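Local coordinates for Non-reducing end beta-L-arabinofuranosidase (Bacteroides thetaiotaomicron, PDB 5MQO), which probably hydrolyses a sugar linkage of plant pectin in a gut bacterium, as a family GH127 glycoside hydrolase thought to be an aceric acidase, at residues Ala343-Thr348 against Trp445-Thr450; Val134-Ala139 against Thr145-Glu150; Tyr472-Ser477 against Ile481-Tyr486. One frame throughout, in Å; residues are numbered along the deposited sequence.

Interaction 1: Ala343-Thr348 against Trp445-Thr450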
loop_
_atom_site.group_PDB
_atom_site.type_symbol
_atom_site.label_atom_id
_atom_site.label_comp_id
_atom_site.label_asym_id
_atom_site.label_seq_id
_atom_site.Cartn_x
_atom_site.Cartn_y
_atom_site.Cartn_z
ATOM N N ALA A 343 4.760 4.542 14.522
ATOM C CA ALA A 343 5.340 5.735 15.100
ATOM C C ALA A 343 6.598 5.539 15.922
ATOM O O ALA A 343 7.284 6.525 16.199
ATOM C CB ALA A 343 4.309 6.327 16.030
ATOM N N LEU A 344 6.860 4.313 16.395
ATOM C CA LEU A 344 7.916 4.074 17.406
ATOM C C LEU A 344 8.925 3.128 16.836
ATOM O O LEU A 344 8.576 2.049 16.385
ATOM C CB LEU A 344 7.370 3.480 18.708
ATOM C CG LEU A 344 6.135 4.122 19.352
ATOM C CD1 LEU A 344 5.521 3.179 20.367
ATOM C CD2 LEU A 344 6.418 5.463 20.003
ATOM N N TYR A 345 10.177 3.562 16.854
ATOM C CA TYR A 345 11.327 2.673 16.691
ATOM C C TYR A 345 11.322 1.689 17.877
ATOM O O TYR A 345 11.405 0.482 17.674
ATOM C CB TYR A 345 12.652 3.484 16.661
ATOM C CG TYR A 345 12.958 4.224 15.341
ATOM C CD1 TYR A 345 12.138 5.255 14.857
ATOM C CD2 TYR A 345 14.092 3.897 14.586
ATOM C CE1 TYR A 345 12.433 5.903 13.659
ATOM C CE2 TYR A 345 14.388 4.552 13.405
ATOM C CZ TYR A 345 13.560 5.549 12.945
ATOM O OH TYR A 345 13.865 6.181 11.772
ATOM N N ASP A 346 11.228 2.210 19.101
ATOM C CA ASP A 346 11.206 1.401 20.314
ATOM C C ASP A 346 10.227 2.016 21.284
ATOM O O ASP A 346 10.059 3.211 21.275
ATOM C CB ASP A 346 12.569 1.400 21.013
ATOM C CG ASP A 346 13.712 0.918 20.128
ATOM O OD1 ASP A 346 13.789 -0.268 19.704
ATOM O OD2 ASP A 346 14.595 1.747 19.901
ATOM N N GLY A 347 9.610 1.233 22.152
ATOM C CA GLY A 347 8.755 1.797 23.191
ATOM C C GLY A 347 8.156 0.739 24.101
ATOM O O GLY A 347 8.632 -0.413 24.150
ATOM N N THR A 348 7.094 1.121 24.805
ATOM C CA THR A 348 6.419 0.227 25.740
ATOM C C THR A 348 4.923 0.190 25.451
ATOM O O THR A 348 4.358 1.189 25.057
ATOM C CB THR A 348 6.640 0.671 27.193
ATOM O OG1 THR A 348 6.414 2.078 27.301
ATOM C CG2 THR A 348 8.042 0.399 27.610
ATOM N N TRP A 445 18.807 2.983 10.504
ATOM C CA TRP A 445 18.393 2.901 9.091
ATOM C C TRP A 445 18.713 4.186 8.334
ATOM O O TRP A 445 18.480 5.285 8.841
ATOM C CB TRP A 445 16.911 2.457 8.892
ATOM C CG TRP A 445 16.562 1.339 9.785
ATOM C CD1 TRP A 445 15.617 1.340 10.771
ATOM C CD2 TRP A 445 17.221 0.072 9.858
ATOM N NE1 TRP A 445 15.617 0.131 11.435
ATOM C CE2 TRP A 445 16.596 -0.665 10.900
ATOM C CE3 TRP A 445 18.282 -0.520 9.145
ATOM C CZ2 TRP A 445 16.995 -1.970 11.247
ATOM C CZ3 TRP A 445 18.685 -1.825 9.491
ATOM C CH2 TRP A 445 18.040 -2.532 10.534
ATOM N N PRO A 446 19.270 4.044 7.111
ATOM C CA PRO A 446 19.645 5.235 6.346
ATOM C C PRO A 446 18.454 6.151 6.031
ATOM O O PRO A 446 17.300 5.697 5.965
ATOM C CB PRO A 446 20.262 4.653 5.066
ATOM C CG PRO A 446 19.678 3.281 4.942
ATOM C CD PRO A 446 19.497 2.797 6.347
ATOM N N LYS A 447 18.752 7.434 5.867
ATOM C CA LYS A 447 17.735 8.428 5.571
ATOM C C LYS A 447 17.908 9.034 4.186
ATOM O O LYS A 447 17.266 10.022 3.845
ATOM C CB LYS A 447 17.720 9.482 6.680
ATOM C CG LYS A 447 17.386 8.926 8.067
ATOM C CD LYS A 447 15.956 8.399 8.149
ATOM C CE LYS A 447 15.555 7.944 9.548
ATOM N NZ LYS A 447 15.965 6.557 9.912
ATOM N N GLU A 448 18.752 8.405 3.383
ATOM C CA GLU A 448 18.754 8.575 1.947
ATOM C C GLU A 448 18.523 7.197 1.380
ATOM O O GLU A 448 18.983 6.212 1.962
ATOM C CB GLU A 448 20.093 9.112 1.506
ATOM C CG GLU A 448 20.361 10.512 2.038
ATOM C CD GLU A 448 21.622 11.133 1.447
ATOM O OE1 GLU A 448 22.510 11.548 2.237
ATOM O OE2 GLU A 448 21.725 11.198 0.190
ATOM N N ARG A 449 17.800 7.096 0.268
ATOM C CA ARG A 449 17.550 5.774 -0.340
ATOM C C ARG A 449 18.856 5.141 -0.770
ATOM O O ARG A 449 19.770 5.828 -1.210
ATOM C CB ARG A 449 16.573 5.850 -1.519
ATOM C CG ARG A 449 15.153 6.141 -1.086
ATOM C CD ARG A 449 14.135 5.997 -2.199
ATOM N NE ARG A 449 12.953 6.785 -1.866
ATOM C CZ ARG A 449 12.846 8.111 -2.001
ATOM N NH1 ARG A 449 13.846 8.839 -2.504
ATOM N NH2 ARG A 449 11.728 8.723 -1.617
ATOM N N THR A 450 18.938 3.830 -0.622
ATOM C CA THR A 450 20.158 3.086 -0.925
ATOM C C THR A 450 19.855 1.895 -1.832
ATOM O O THR A 450 18.747 1.332 -1.790
ATOM C CB THR A 450 20.887 2.635 0.367
ATOM O OG1 THR A 450 22.186 2.146 0.023
ATOM C CG2 THR A 450 20.141 1.545 1.113
#
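Y345 and W445 have the closest CA atoms of segments 343-348 and 445-450, yet these lie 10.4 Å apart, so two stretches of mostly loop-like backbone meet through long side chains. The main link is polar. K447 NZ donates to Y345 OH over 2.8 Å, and the ammonium group arrives at the ring edge, in the plane of the phenol. The two side chains come from opposite directions and meet at their ends. Lysine suits the place because its flexible chain can fold back: bends at chi2 (-66°) and chi4 (-83°) curl it toward its own loop, where NZ also donates to W445 O at 3.0 Å. That second bond comes in above the carbonyl plane of W445. With T430 OG1 as a further partner, three oxygens surround the amine, which should limit its movement, and the positive charge would be expected to polarise the phenol oxygen. Tyrosine supplies both the acceptor and a flat apolar body. Its CE2 lies 4.3 Å from W445 CD1 in an oblique meeting of the two rings, while H379 packs edge-to-face with the same tyrosine. Next to this, R444 bonds to Y345 O and forms a salt bridge with D346. Y345 stands at a corner of the chain, between a classic beta bulge, in which A343 and L344 both face S366, and strand 347-349, which pairs antiparallel with strand 361-364. The lysine-to-tyrosine hydrogen bond joins two loop regions of the six-hairpin-clan catalytic domain, probably close to the active site, as in GH127 relatives.

Interaction 2: Val134-Ala139 against Thr145-Glu150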
loop_
_atom_site.group_PDB
_atom_site.type_symbol
_atom_site.label_atom_id
_atom_site.label_comp_id
_atom_site.label_asym_id
_atom_site.label_seq_id
_atom_site.Cartn_x
_atom_site.Cartn_y
_atom_site.Cartn_z
ATOM N N VAL A 134 12.512 -26.473 -8.367
ATOM C CA VAL A 134 11.945 -27.842 -8.455
ATOM C C VAL A 134 13.013 -28.908 -8.182
ATOM O O VAL A 134 12.749 -29.880 -7.476
ATOM C CB VAL A 134 11.243 -28.101 -9.828
ATOM C CG1 VAL A 134 10.887 -29.582 -10.039
ATOM C CG2 VAL A 134 9.983 -27.255 -9.948
ATOM N N LYS A 135 14.210 -28.712 -8.736
ATOM C CA LYS A 135 15.333 -29.630 -8.522
ATOM C C LYS A 135 15.671 -29.746 -7.011
ATOM O O LYS A 135 16.031 -30.828 -6.526
ATOM C CB LYS A 135 16.552 -29.169 -9.348
ATOM C CG LYS A 135 17.613 -30.242 -9.605
ATOM C CD LYS A 135 18.786 -29.716 -10.439
ATOM C CE LYS A 135 19.715 -28.841 -9.595
ATOM N NZ LYS A 135 20.970 -28.447 -10.286
ATOM N N ALA A 136 15.500 -28.643 -6.275
ATOM C CA ALA A 136 15.822 -28.567 -4.848
ATOM C C ALA A 136 14.759 -29.061 -3.848
ATOM O O ALA A 136 15.058 -29.208 -2.667
ATOM C CB ALA A 136 16.186 -27.138 -4.505
ATOM N N GLN A 137 13.528 -29.289 -4.283
ATOM C CA GLN A 137 12.446 -29.626 -3.343
ATOM C C GLN A 137 12.428 -31.120 -3.013
ATOM O O GLN A 137 12.634 -31.934 -3.904
ATOM C CB GLN A 137 11.107 -29.215 -3.958
ATOM C CG GLN A 137 9.936 -29.216 -2.993
ATOM C CD GLN A 137 8.660 -28.697 -3.623
ATOM O OE1 GLN A 137 8.460 -28.822 -4.818
ATOM N NE2 GLN A 137 7.790 -28.112 -2.816
ATOM N N ARG A 138 12.150 -31.498 -1.765
ATOM C CA ARG A 138 11.923 -32.933 -1.443
ATOM C C ARG A 138 10.549 -33.467 -1.941
ATOM O O ARG A 138 9.773 -32.749 -2.576
ATOM C CB ARG A 138 12.085 -33.189 0.056
ATOM C CG ARG A 138 13.429 -32.770 0.610
ATOM C CD ARG A 138 13.707 -33.433 1.954
ATOM N NE ARG A 138 12.643 -33.269 2.972
ATOM C CZ ARG A 138 12.809 -32.801 4.216
ATOM N NH1 ARG A 138 14.001 -32.413 4.689
ATOM N NH2 ARG A 138 11.760 -32.744 5.017
ATOM N N ALA A 139 10.262 -34.736 -1.687
ATOM C CA ALA A 139 8.936 -35.290 -1.987
ATOM C C ALA A 139 7.877 -34.696 -1.054
ATOM O O ALA A 139 6.766 -34.379 -1.494
ATOM C CB ALA A 139 8.951 -36.812 -1.878
ATOM N N THR A 145 17.227 -24.362 1.097
ATOM C CA THR A 145 17.461 -23.096 0.352
ATOM C C THR A 145 18.866 -22.934 -0.271
ATOM O O THR A 145 18.978 -22.441 -1.404
ATOM C CB THR A 145 17.111 -21.862 1.229
ATOM O OG1 THR A 145 15.754 -21.977 1.675
ATOM C CG2 THR A 145 17.276 -20.547 0.458
ATOM N N PRO A 146 19.927 -23.322 0.470
ATOM C CA PRO A 146 21.271 -23.509 -0.087
ATOM C C PRO A 146 21.385 -24.182 -1.474
ATOM O O PRO A 146 22.185 -23.724 -2.293
ATOM C CB PRO A 146 21.943 -24.374 0.982
ATOM C CG PRO A 146 21.332 -23.898 2.264
ATOM C CD PRO A 146 20.002 -23.261 1.946
ATOM N N VAL A 147 20.605 -25.237 -1.733
ATOM C CA VAL A 147 20.687 -25.961 -3.030
ATOM C C VAL A 147 19.775 -25.425 -4.160
ATOM O O VAL A 147 19.665 -26.060 -5.208
ATOM C CB VAL A 147 20.540 -27.511 -2.876
ATOM C CG1 VAL A 147 21.681 -28.080 -2.026
ATOM C CG2 VAL A 147 19.177 -27.916 -2.320
ATOM N N VAL A 148 19.141 -24.266 -3.957
ATOM C CA VAL A 148 18.626 -23.467 -5.080
ATOM C C VAL A 148 19.844 -22.676 -5.615
ATOM O O VAL A 148 20.306 -21.715 -4.975
ATOM C CB VAL A 148 17.447 -22.538 -4.680
ATOM C CG1 VAL A 148 16.886 -21.836 -5.907
ATOM C CG2 VAL A 148 16.334 -23.320 -3.992
ATOM N N ILE A 149 20.365 -23.126 -6.769
ATOM C CA ILE A 149 21.652 -22.684 -7.353
ATOM C C ILE A 149 21.430 -21.895 -8.662
ATOM O O ILE A 149 21.108 -22.478 -9.697
ATOM C CB ILE A 149 22.589 -23.910 -7.599
ATOM C CG1 ILE A 149 23.048 -24.518 -6.261
ATOM C CG2 ILE A 149 23.803 -23.550 -8.455
ATOM C CD1 ILE A 149 23.911 -23.617 -5.391
ATOM N N GLU A 150 21.616 -20.572 -8.591
ATOM C CA GLU A 150 21.511 -19.660 -9.746
ATOM C C GLU A 150 20.091 -19.639 -10.304
ATOM O O GLU A 150 19.126 -19.517 -9.545
ATOM C CB GLU A 150 22.547 -20.004 -10.842
ATOM C CG GLU A 150 24.004 -19.963 -10.353
ATOM C CD GLU A 150 24.975 -20.877 -11.111
ATOM O OE1 GLU A 150 24.563 -21.677 -11.990
ATOM O OE2 GLU A 150 26.191 -20.801 -10.804
#
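A136, late in helix 120-136, meets V147 of the short 3-10 segment 145-147, where the chain folds back after leaving the helix. The two CA atoms come within 5.8 Å, a closeness that the small methyl side chain of alanine permits. That methyl, CB of A136, points at the returning segment and touches three groups there: V147 O at 3.7 Å, V147 CG2 at 3.8 Å and V148 CG2 at 3.9 Å. The torsions of the valines explain which branches take part. In V147, chi1 of -62° sets CG1 anti to the carbonyl carbon and leaves CG2 between N and that carbon, facing A136, whereas V148 reaches across with the branch lying anti to its carbonyl carbon. Both valines are stiff, beta-branched residues, so few rotations are available to these methyls. The 3-10 turn is held by V148 N donating to T145 O at 3.1 Å. Around the connection, Q137 NE2 bonds to G141 O and to A216 O, T145 OG1 pairs with N193, and I143 touches both Q137 and V148. The contact itself is small and mostly apolar, a methyl against two valine methyls and a carbonyl oxygen, with no directional bond between the segments.

Interaction 3: Tyr472-Ser477 against Ile481-Tyr486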
loop_
_atom_site.group_PDB
_atom_site.type_symbol
_atom_site.label_atom_id
_atom_site.label_comp_id
_atom_site.label_asym_id
_atom_site.label_seq_id
_atom_site.Cartn_x
_atom_site.Cartn_y
_atom_site.Cartn_z
ATOM N N TYR A 472 -4.821 -3.273 -8.789
ATOM C CA TYR A 472 -5.686 -2.524 -7.868
ATOM C C TYR A 472 -6.627 -1.467 -8.550
ATOM O O TYR A 472 -7.383 -0.755 -7.870
ATOM C CB TYR A 472 -4.776 -1.862 -6.798
ATOM C CG TYR A 472 -4.025 -2.903 -5.973
ATOM C CD1 TYR A 472 -4.623 -3.472 -4.860
ATOM C CD2 TYR A 472 -2.764 -3.375 -6.360
ATOM C CE1 TYR A 472 -3.996 -4.473 -4.148
ATOM C CE2 TYR A 472 -2.118 -4.382 -5.644
ATOM C CZ TYR A 472 -2.735 -4.927 -4.527
ATOM O OH TYR A 472 -2.123 -5.896 -3.763
ATOM N N ALA A 473 -6.618 -1.386 -9.882
ATOM C CA ALA A 473 -7.330 -0.300 -10.567
ATOM C C ALA A 473 -8.821 -0.520 -10.559
ATOM O O ALA A 473 -9.546 0.432 -10.368
ATOM C CB ALA A 473 -6.833 -0.134 -11.984
ATOM N N TYR A 474 -9.269 -1.769 -10.725
ATOM C CA TYR A 474 -10.701 -2.088 -10.787
ATOM C C TYR A 474 -11.059 -3.278 -9.891
ATOM O O TYR A 474 -10.199 -4.082 -9.530
ATOM C CB TYR A 474 -11.131 -2.459 -12.224
ATOM C CG TYR A 474 -10.841 -1.459 -13.340
ATOM C CD1 TYR A 474 -11.753 -0.436 -13.665
ATOM C CD2 TYR A 474 -9.688 -1.571 -14.125
ATOM C CE1 TYR A 474 -11.492 0.476 -14.700
ATOM C CE2 TYR A 474 -9.429 -0.672 -15.155
ATOM C CZ TYR A 474 -10.332 0.348 -15.436
ATOM O OH TYR A 474 -10.062 1.228 -16.443
ATOM N N THR A 475 -12.331 -3.407 -9.543
ATOM C CA THR A 475 -12.863 -4.692 -9.111
ATOM C C THR A 475 -14.135 -4.989 -9.867
ATOM O O THR A 475 -14.717 -4.108 -10.504
ATOM C CB THR A 475 -13.201 -4.678 -7.621
ATOM O OG1 THR A 475 -14.004 -3.524 -7.354
ATOM C CG2 THR A 475 -11.920 -4.653 -6.748
ATOM N N LEU A 476 -14.596 -6.222 -9.748
ATOM C CA LEU A 476 -15.866 -6.645 -10.362
ATOM C C LEU A 476 -16.850 -7.119 -9.303
ATOM O O LEU A 476 -16.465 -7.414 -8.164
ATOM C CB LEU A 476 -15.633 -7.796 -11.341
ATOM C CG LEU A 476 -14.405 -7.725 -12.257
ATOM C CD1 LEU A 476 -14.130 -9.085 -12.881
ATOM C CD2 LEU A 476 -14.589 -6.650 -13.330
ATOM N N SER A 477 -18.115 -7.189 -9.715
ATOM C CA SER A 477 -19.164 -7.908 -8.979
ATOM C C SER A 477 -20.218 -8.295 -9.998
ATOM O O SER A 477 -20.069 -7.975 -11.167
ATOM C CB SER A 477 -19.737 -7.062 -7.834
ATOM O OG SER A 477 -20.563 -6.011 -8.269
ATOM N N ILE A 481 -18.828 -3.166 -12.977
ATOM C CA ILE A 481 -17.393 -2.865 -12.863
ATOM C C ILE A 481 -17.110 -1.570 -12.077
ATOM O O ILE A 481 -17.706 -0.522 -12.338
ATOM C CB ILE A 481 -16.798 -2.699 -14.269
ATOM C CG1 ILE A 481 -17.015 -4.004 -15.045
ATOM C CG2 ILE A 481 -15.322 -2.272 -14.220
ATOM C CD1 ILE A 481 -16.613 -3.941 -16.496
ATOM N N TYR A 482 -16.141 -1.644 -11.162
ATOM C CA TYR A 482 -15.809 -0.533 -10.272
ATOM C C TYR A 482 -14.474 0.097 -10.621
ATOM O O TYR A 482 -13.464 -0.608 -10.701
ATOM C CB TYR A 482 -15.763 -1.039 -8.838
ATOM C CG TYR A 482 -17.088 -1.567 -8.350
ATOM C CD1 TYR A 482 -17.553 -2.825 -8.762
ATOM C CD2 TYR A 482 -17.884 -0.823 -7.480
ATOM C CE1 TYR A 482 -18.767 -3.326 -8.309
ATOM C CE2 TYR A 482 -19.108 -1.315 -7.029
ATOM C CZ TYR A 482 -19.550 -2.559 -7.448
ATOM O OH TYR A 482 -20.748 -3.048 -7.008
ATOM N N CYS A 483 -14.463 1.414 -10.827
ATOM C CA CYS A 483 -13.197 2.127 -11.009
ATOM C C CYS A 483 -12.690 2.593 -9.635
ATOM O O CYS A 483 -13.234 3.535 -9.046
ATOM C CB CYS A 483 -13.339 3.306 -11.977
ATOM S SG CYS A 483 -14.101 2.864 -13.560
ATOM N N ASN A 484 -11.637 1.931 -9.160
ATOM C CA ASN A 484 -11.057 2.201 -7.873
ATOM C C ASN A 484 -9.809 3.088 -7.896
ATOM O O ASN A 484 -9.748 4.061 -7.158
ATOM C CB ASN A 484 -10.765 0.874 -7.198
ATOM C CG ASN A 484 -12.031 0.168 -6.788
ATOM O OD1 ASN A 484 -12.832 0.735 -6.075
ATOM N ND2 ASN A 484 -12.222 -1.059 -7.242
ATOM N N LEU A 485 -8.807 2.764 -8.706
ATOM C CA LEU A 485 -7.618 3.624 -8.802
ATOM C C LEU A 485 -7.490 4.152 -10.192
ATOM O O LEU A 485 -7.147 3.392 -11.088
ATOM C CB LEU A 485 -6.312 2.909 -8.448
ATOM C CG LEU A 485 -6.110 2.302 -7.053
ATOM C CD1 LEU A 485 -4.616 2.219 -6.757
ATOM C CD2 LEU A 485 -6.863 3.035 -5.950
ATOM N N TYR A 486 -7.720 5.466 -10.333
ATOM C CA TYR A 486 -7.635 6.166 -11.604
ATOM C C TYR A 486 -6.197 6.250 -12.110
ATOM O O TYR A 486 -5.246 6.409 -11.340
ATOM C CB TYR A 486 -8.291 7.573 -11.517
ATOM C CG TYR A 486 -9.749 7.519 -11.068
ATOM C CD1 TYR A 486 -10.700 6.828 -11.825
ATOM C CD2 TYR A 486 -10.176 8.127 -9.893
ATOM C CE1 TYR A 486 -12.021 6.725 -11.424
ATOM C CE2 TYR A 486 -11.512 8.027 -9.483
ATOM C CZ TYR A 486 -12.425 7.315 -10.252
ATOM O OH TYR A 486 -13.744 7.179 -9.902
#
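A473 O accepts two successive backbone N-H groups, from N484 at 2.8 Å and from L485 at 3.0 Å, just beyond the regular pairing of a beta hairpin. The hairpin joins strands 474-477 and 480-483, whose short axes run antiparallel at 156°, in a five-stranded mixed sheet between strands 37-38 and 529-535. T475 and Y482 form its hydrogen-bonded pair, the bond from Y482 N to T475 O being nearly straight (167°). On one face, C483 SG comes to the edge of the Y474 ring, 3.7 Å from CE1, a sulfur-aromatic contact suited to a buried thiol, while Y474 OH bonds to N489. L476 and I481 point the same way on this face and touch through their methyl and methylene groups. On the face of T475 and Y482, T475 OG1 accepts from N484 ND2, just past the strand, at 3.0 Å, with the hydroxyl oxygen in the amide plane. N484 OD1 accepts from Y560 OH, so both the oxygen and the nitrogen of this buried amide have a partner. F532 stacks on the Y482 ring. At that ring's edge the serine and tyrosine hydroxyls meet, S477 OG lying 3.2 Å from Y482 OH.

Overall arrangement
The three contacts follow one another along the chain and do not touch. Interactions 1 and 2 both belong to the GH127 catalytic domain, their centres 35 Å apart and their nearest atoms about 21 Å. Interaction 3 lies across the chain's centre from interaction 1, with 34 Å between centres, and about 24 Å at the nearest atoms from interaction 2, the outermost of the three. The chain just before helix 382-399 reaches interaction 1, and W393 within it meets Y472 of interaction 3. A disulfide ties C383 to C458, soon after segment 445-450. Their counterparts in GH127 relatives are metal-site cysteines, so interaction 1 probably lies nearest the active site; nothing observed ties the others to it.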